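Local coordinates for uncharacterized protein (Sphaerobacter thermophilus, PDB 5TGN) that is of unknown function but has a SnoaL-like domain of the NTF2 superfamily, a cone-shaped fold that in relatives often encloses a ligand pocket or active site, at residues Ile93-Val96 with Arg102-Thr105; Asp32-Ile35 with Arg41-Arg44. All blocks are in the same frame, centred on the assembly; numbering follows the deposited sequence.

Contact 1: residues Ile93-Val96 with Arg102-Thr105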
ATOM      1  N   ILE A  93       8.239  -0.851  12.769  1.00 16.20           N
ATOM      2  CA  ILE A  93       9.477  -1.513  13.206  1.00 16.77           C
ATOM      3  C   ILE A  93      10.617  -0.546  12.940  1.00 18.12           C
ATOM      4  O   ILE A  93      10.907  -0.258  11.780  1.00 16.58           O
ATOM      5  CB  ILE A  93       9.721  -2.844  12.478  1.00 13.74           C
ATOM      6  CG1 ILE A  93       8.509  -3.782  12.643  1.00 18.86           C
ATOM      7  CG2 ILE A  93      11.043  -3.514  12.973  1.00 15.94           C
ATOM      8  CD1 ILE A  93       8.609  -5.060  11.766  1.00 23.95           C
ATOM      9  N   PHE A  94      11.271  -0.050  14.001  1.00 19.77           N
ATOM     10  CA  PHE A  94      12.360   0.923  13.890  1.00 18.91           C
ATOM     11  C   PHE A  94      13.694   0.213  14.115  1.00 22.00           C
ATOM     12  O   PHE A  94      13.892  -0.407  15.170  1.00 20.86           O
ATOM     13  CB  PHE A  94      12.236   2.033  14.938  1.00 19.99           C
ATOM     14  CG  PHE A  94      11.015   2.868  14.831  1.00 18.55           C
ATOM     15  CD1 PHE A  94      11.060   4.109  14.187  1.00 17.51           C
ATOM     16  CD2 PHE A  94       9.825   2.465  15.427  1.00 17.57           C
ATOM     17  CE1 PHE A  94       9.914   4.921  14.112  1.00 19.93           C
ATOM     18  CE2 PHE A  94       8.667   3.255  15.331  1.00 14.15           C
ATOM     19  CZ  PHE A  94       8.703   4.468  14.682  1.00 18.87           C
ATOM     20  N   ASP A  95      14.609   0.310  13.144  1.00 23.06           N
ATOM     21  CA  ASP A  95      16.014  -0.066  13.343  1.00 22.99           C
ATOM     22  C   ASP A  95      16.826   1.206  13.564  1.00 25.89           C
ATOM     23  O   ASP A  95      16.801   2.113  12.723  1.00 22.44           O
ATOM     24  CB  ASP A  95      16.567  -0.849  12.139  1.00 22.58           C
ATOM     25  CG  ASP A  95      15.761  -2.118  11.845  1.00 31.15           C
ATOM     26  OD1 ASP A  95      15.671  -2.983  12.747  1.00 31.89           O
ATOM     27  OD2 ASP A  95      15.193  -2.245  10.729  1.00 27.53           O
ATOM     28  N   VAL A  96      17.558   1.263  14.679  1.00 22.41           N
ATOM     29  CA  VAL A  96      18.217   2.481  15.144  1.00 22.56           C
ATOM     30  C   VAL A  96      19.710   2.220  15.252  1.00 29.91           C
ATOM     31  O   VAL A  96      20.133   1.145  15.692  1.00 28.67           O
ATOM     32  CB  VAL A  96      17.636   2.945  16.499  1.00 23.21           C
ATOM     33  CG1 VAL A  96      18.486   4.070  17.138  1.00 28.77           C
ATOM     34  CG2 VAL A  96      16.163   3.321  16.331  1.00 25.40           C
ATOM     35  N   ARG A 102      17.753   4.168  11.178  1.00 19.58           N
ATOM     36  CA  ARG A 102      18.297   3.700   9.912  1.00 21.06           C
ATOM     37  C   ARG A 102      17.184   3.192   9.009  1.00 20.58           C
ATOM     38  O   ARG A 102      17.229   3.387   7.788  1.00 20.73           O
ATOM     39  CB  ARG A 102      19.337   2.609  10.154  1.00 24.88           C
ATOM     40  CG  ARG A 102      20.601   3.178  10.816  1.00 50.82           C
ATOM     41  CD  ARG A 102      21.889   2.463  10.398  1.00 60.47           C
ATOM     42  NE  ARG A 102      21.988   2.326   8.949  1.00 63.13           N
ATOM     43  CZ  ARG A 102      22.363   3.304   8.131  1.00 61.62           C
ATOM     44  NH1 ARG A 102      22.419   3.089   6.825  1.00 65.25           N
ATOM     45  NH2 ARG A 102      22.677   4.493   8.619  1.00 57.38           N
ATOM     46  N   ARG A 103      16.186   2.531   9.580  1.00 17.03           N
ATOM     47  CA  ARG A 103      15.104   2.050   8.751  1.00 15.70           C
ATOM     48  C   ARG A 103      13.835   1.978   9.579  1.00 17.49           C
ATOM     49  O   ARG A 103      13.857   1.551  10.740  1.00 19.64           O
ATOM     50  CB  ARG A 103      15.420   0.676   8.143  1.00 18.48           C
ATOM     51  CG  ARG A 103      14.202   0.012   7.439  1.00 16.34           C
ATOM     52  CD  ARG A 103      14.542  -1.460   7.148  1.00 19.43           C
ATOM     53  NE  ARG A 103      15.421  -1.621   5.992  1.00 22.92           N
ATOM     54  CZ  ARG A 103      15.981  -2.773   5.630  1.00 26.47           C
ATOM     55  NH1 ARG A 103      15.792  -3.862   6.368  1.00 24.94           N
ATOM     56  NH2 ARG A 103      16.708  -2.851   4.519  1.00 31.41           N
ATOM     57  N   LEU A 104      12.732   2.418   8.978  1.00 14.67           N
ATOM     58  CA  LEU A 104      11.412   2.206   9.555  1.00 13.54           C
ATOM     59  C   LEU A 104      10.612   1.363   8.570  1.00 15.43           C
ATOM     60  O   LEU A 104      10.490   1.726   7.395  1.00 16.48           O
ATOM     61  CB  LEU A 104      10.712   3.540   9.859  1.00 12.31           C
ATOM     62  CG  LEU A 104       9.187   3.443  10.029  1.00 17.43           C
ATOM     63  CD1 LEU A 104       8.825   2.632  11.246  1.00 12.10           C
ATOM     64  CD2 LEU A 104       8.567   4.848  10.056  1.00 16.36           C
ATOM     65  N   THR A 105      10.118   0.211   9.028  1.00 14.24           N
ATOM     66  CA  THR A 105       9.256  -0.650   8.210  1.00 18.38           C
ATOM     67  C   THR A 105       7.830  -0.527   8.741  1.00 19.73           C
ATOM     68  O   THR A 105       7.611  -0.626   9.952  1.00 17.10           O
ATOM     69  CB  THR A 105       9.721  -2.115   8.272  1.00 17.78           C
ATOM     70  OG1 THR A 105      11.051  -2.242   7.737  1.00 18.07           O
ATOM     71  CG2 THR A 105       8.779  -3.037   7.484  1.00 15.62           C
TER
HETATM   72  O   HOH W   1      12.554  -1.696  10.023  1.00 19.35           O
HETATM   73  O   HOH W   2      15.125  -4.354   9.070  1.00 31.58           O

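Contact 2: residues Asp32-Ile35 with Arg41-Arg44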
ATOM      1  N   ASP A  32      21.043   8.542   5.069  1.00 23.16           N
ATOM      2  CA  ASP A  32      20.674   7.437   4.194  1.00 21.82           C
ATOM      3  C   ASP A  32      19.648   6.512   4.839  1.00 24.95           C
ATOM      4  O   ASP A  32      19.545   5.351   4.448  1.00 25.04           O
ATOM      5  CB  ASP A  32      21.922   6.652   3.778  1.00 27.52           C
ATOM      6  CG  ASP A  32      22.760   6.221   4.964  1.00 35.89           C
ATOM      7  OD1 ASP A  32      22.424   6.614   6.096  1.00 38.96           O
ATOM      8  OD2 ASP A  32      23.769   5.507   4.770  1.00 43.21           O
ATOM      9  N   GLY A  33      18.898   7.004   5.825  1.00 17.15           N
ATOM     10  CA  GLY A  33      17.856   6.210   6.438  1.00 20.61           C
ATOM     11  C   GLY A  33      16.678   6.071   5.491  1.00 26.08           C
ATOM     12  O   GLY A  33      16.592   6.739   4.461  1.00 20.42           O
ATOM     13  N   GLU A  34      15.752   5.183   5.832  1.00 13.59           N
ATOM     14  CA  GLU A  34      14.669   4.941   4.896  1.00 17.84           C
ATOM     15  C   GLU A  34      13.402   4.476   5.598  1.00 15.80           C
ATOM     16  O   GLU A  34      13.431   3.907   6.696  1.00 16.17           O
ATOM     17  CB  GLU A  34      15.073   3.897   3.857  1.00 19.88           C
ATOM     18  CG  GLU A  34      15.270   2.542   4.471  1.00 22.50           C
ATOM     19  CD  GLU A  34      15.894   1.551   3.515  1.00 30.45           C
ATOM     20  OE1 GLU A  34      16.577   1.991   2.557  1.00 29.57           O
ATOM     21  OE2 GLU A  34      15.713   0.329   3.732  1.00 30.12           O
ATOM     22  N   ILE A  35      12.286   4.661   4.893  1.00 13.96           N
ATOM     23  CA  ILE A  35      11.006   4.063   5.257  1.00 14.83           C
ATOM     24  C   ILE A  35      10.636   3.054   4.181  1.00 15.95           C
ATOM     25  O   ILE A  35      10.724   3.354   2.983  1.00 14.94           O
ATOM     26  CB  ILE A  35       9.899   5.115   5.385  1.00 16.42           C
ATOM     27  CG1 ILE A  35      10.231   6.105   6.503  1.00 14.56           C
ATOM     28  CG2 ILE A  35       8.549   4.435   5.648  1.00 16.97           C
ATOM     29  CD1 ILE A  35       9.163   7.185   6.662  1.00 16.28           C
ATOM     30  N   ARG A  41       7.468   0.089  -1.383  1.00 15.01           N
ATOM     31  CA  ARG A  41       8.024   1.414  -1.646  1.00 14.64           C
ATOM     32  C   ARG A  41       9.101   1.729  -0.617  1.00 17.86           C
ATOM     33  O   ARG A  41       8.877   1.601   0.590  1.00 18.18           O
ATOM     34  CB  ARG A  41       6.917   2.468  -1.589  1.00 17.62           C
ATOM     35  CG  ARG A  41       5.832   2.274  -2.651  1.00 19.99           C
ATOM     36  CD  ARG A  41       6.158   3.029  -3.967  1.00 20.58           C
ATOM     37  NE  ARG A  41       5.456   2.396  -5.086  1.00 18.49           N
ATOM     38  CZ  ARG A  41       5.501   2.788  -6.364  1.00 22.75           C
ATOM     39  NH1 ARG A  41       6.228   3.839  -6.769  1.00 20.15           N
ATOM     40  NH2 ARG A  41       4.792   2.118  -7.254  1.00 19.59           N
ATOM     41  N   VAL A  42      10.266   2.165  -1.078  1.00 15.98           N
ATOM     42  CA  VAL A  42      11.359   2.495  -0.181  1.00 16.51           C
ATOM     43  C   VAL A  42      11.649   3.981  -0.351  1.00 21.42           C
ATOM     44  O   VAL A  42      12.113   4.415  -1.410  1.00 17.23           O
ATOM     45  CB  VAL A  42      12.604   1.643  -0.456  1.00 18.28           C
ATOM     46  CG1 VAL A  42      13.784   2.091   0.459  1.00 18.82           C
ATOM     47  CG2 VAL A  42      12.275   0.125  -0.290  1.00 19.10           C
ATOM     48  N   TYR A  43      11.395   4.761   0.689  1.00 15.71           N
ATOM     49  CA  TYR A  43      11.668   6.198   0.668  1.00 16.02           C
ATOM     50  C   TYR A  43      13.004   6.404   1.366  1.00 16.73           C
ATOM     51  O   TYR A  43      13.076   6.335   2.591  1.00 23.53           O
ATOM     52  CB  TYR A  43      10.536   6.961   1.346  1.00 16.74           C
ATOM     53  CG  TYR A  43       9.273   6.807   0.536  1.00 18.57           C
ATOM     54  CD1 TYR A  43       9.021   7.657  -0.543  1.00 15.53           C
ATOM     55  CD2 TYR A  43       8.367   5.764   0.800  1.00 16.18           C
ATOM     56  CE1 TYR A  43       7.891   7.494  -1.319  1.00 16.42           C
ATOM     57  CE2 TYR A  43       7.232   5.590   0.020  1.00 20.61           C
ATOM     58  CZ  TYR A  43       6.991   6.469  -1.028  1.00 18.14           C
ATOM     59  OH  TYR A  43       5.878   6.317  -1.820  1.00 19.74           O
ATOM     60  N   ARG A  44      14.069   6.664   0.597  1.00 17.99           N
ATOM     61  CA  ARG A  44      15.406   6.781   1.166  1.00 18.87           C
ATOM     62  C   ARG A  44      15.851   8.237   1.214  1.00 20.87           C
ATOM     63  O   ARG A  44      15.787   8.951   0.207  1.00 20.78           O
ATOM     64  CB  ARG A  44      16.445   5.956   0.399  1.00 20.45           C
ATOM     65  CG  ARG A  44      17.897   6.094   1.084  1.00 24.42           C
ATOM     66  CD  ARG A  44      18.951   5.106   0.539  1.00 46.83           C
ATOM     67  NE  ARG A  44      18.644   3.717   0.888  1.00 58.09           N
ATOM     68  CZ  ARG A  44      18.019   2.867   0.071  1.00 66.72           C
ATOM     69  NH1 ARG A  44      17.762   1.621   0.456  1.00 56.91           N
ATOM     70  NH2 ARG A  44      17.642   3.267  -1.142  1.00 76.53           N
TER

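Contact 1: residues Ile93-Val96 with Arg102-Thr105
Arg-102 and Asp-95 meet at a classic beta bulge in the antiparallel hairpin of strands 88-97 and 100-108, part of the curved sheet of the NTF2-like fold. Arg-102 and Arg-103 both face Asp-95. Its carbonyl O accepts two backbone N-H groups, from Arg-102 N at 2.7 Å and from Arg-103 N at 3.2 Å. The first bond is bent, with 143° at the hydrogen. The second is straighter and falls on a lone pair of the oxygen. The Arg-102 side chain leads away from residues 93-96, passes Asp-97 and makes a long, weak ion pair with Asp-32.

Arg-103 O returns a bond to Asp-95 N, completing the bulge. With CG anti to the backbone N (chi1 170°), the Arg-103 chain runs alongside the Asp-95 carboxylate, and its CD lies 3.7 Å from Asp-95 OD2. The charged groups do not touch. A water joins them instead, donating to OD2 and accepting from Arg-103 NH1. The guanidinium forms salt bridges with Glu-34 and, from NH1, with Glu-91 of the second subunit.

Leu-104 lies on the other face of the sheet, beside Phe-94. Its CD1 sits over the centre of the Phe-94 ring, a CH-pi contact 3.8 Å from the centroid and 11° off the ring normal. Tyr-13 of helix 6-18 also meets this ring, so the pair belongs to the packing between sheet and helix.

Thr-105 and Ile-93 close the segment with two nearly straight backbone bonds, N to O in each direction. On their face a second water accepts from Thr-105 OG1 and donates to Asp-95 OD2 and to Ile-93 O, the last at 2.8 Å.

Contact 2: residues Asp32-Ile35 with Arg41-Arg44
Glu-34 and Arg-44 face each other as a non-hydrogen-bonded pair in the antiparallel hairpin of strands 33-37 and 41-44, at one end of the chain's NTF2-like sheet. Their side chains run side by side and point the same way. Glu-34 CB lies 3.4 Å from Tyr-43 O. CG then sits between the backbone N and the carbonyl carbon (chi1 67°), and from there the chain runs out extended along Arg-44. CD comes within 3.8 Å of Val-42 CG1, so the methyl group borders the carboxylate. At the tip, OE1 forms a salt bridge with Arg-44 NH1, modelled at 2.4 Å, a distance too short to be trusted in detail. The carboxylate and guanidinium planes are 59° apart, so the two groups do not meet as a flat, paired fork. The other oxygen, OE2, has a separate mate in Arg-103 NE. The carboxylate thus joins arginines of two different strands, and an alanine here would probably leave both without this shared negative charge.

Arg-44 reaches the carboxylate through a bend at chi3. Its guanidinium has Asp-32 O at an edge, near its plane. On the opposite face of the hairpin, Ile-35 and Tyr-43 pack against helix 46-54, where the Tyr-43 ring meets that of Phe-52. Arg-41 NH1 bonds to Phe-52 O of the third subunit, and its guanidinium makes a cation-pi contact with that phenylalanine's ring. Two backbone bonds join the strands at the Ile-35 and Tyr-43 pair: Ile-35 N to Tyr-43 O at 3.0 Å, and Tyr-43 N to Ile-35 O at 2.8 Å.

Overall arrangement
Both contacts are antiparallel hairpin pairings in one sheet, where strands 33-37 and 100-108 are neighbours. Contact 2 closes before contact 1 opens along the chain, and their centres lie about 10 Å apart. They join directly: Leu-104 N probably bonds to Glu-34 O, and the Glu-34 carboxylate is shared between the contacts. Contact 1 lies inside the sheet and is partly buried. Contact 2 includes the sheet's outermost strand in this chain, 41-44, yet is mostly buried. Across its own two segments the polar side-chain contact is a direct ion pair, whereas in contact 1 Asp-95 and Arg-103 are joined through water. The second subunit touches both contacts; the third hydrogen-bonds to strand 41-44 and packs on it.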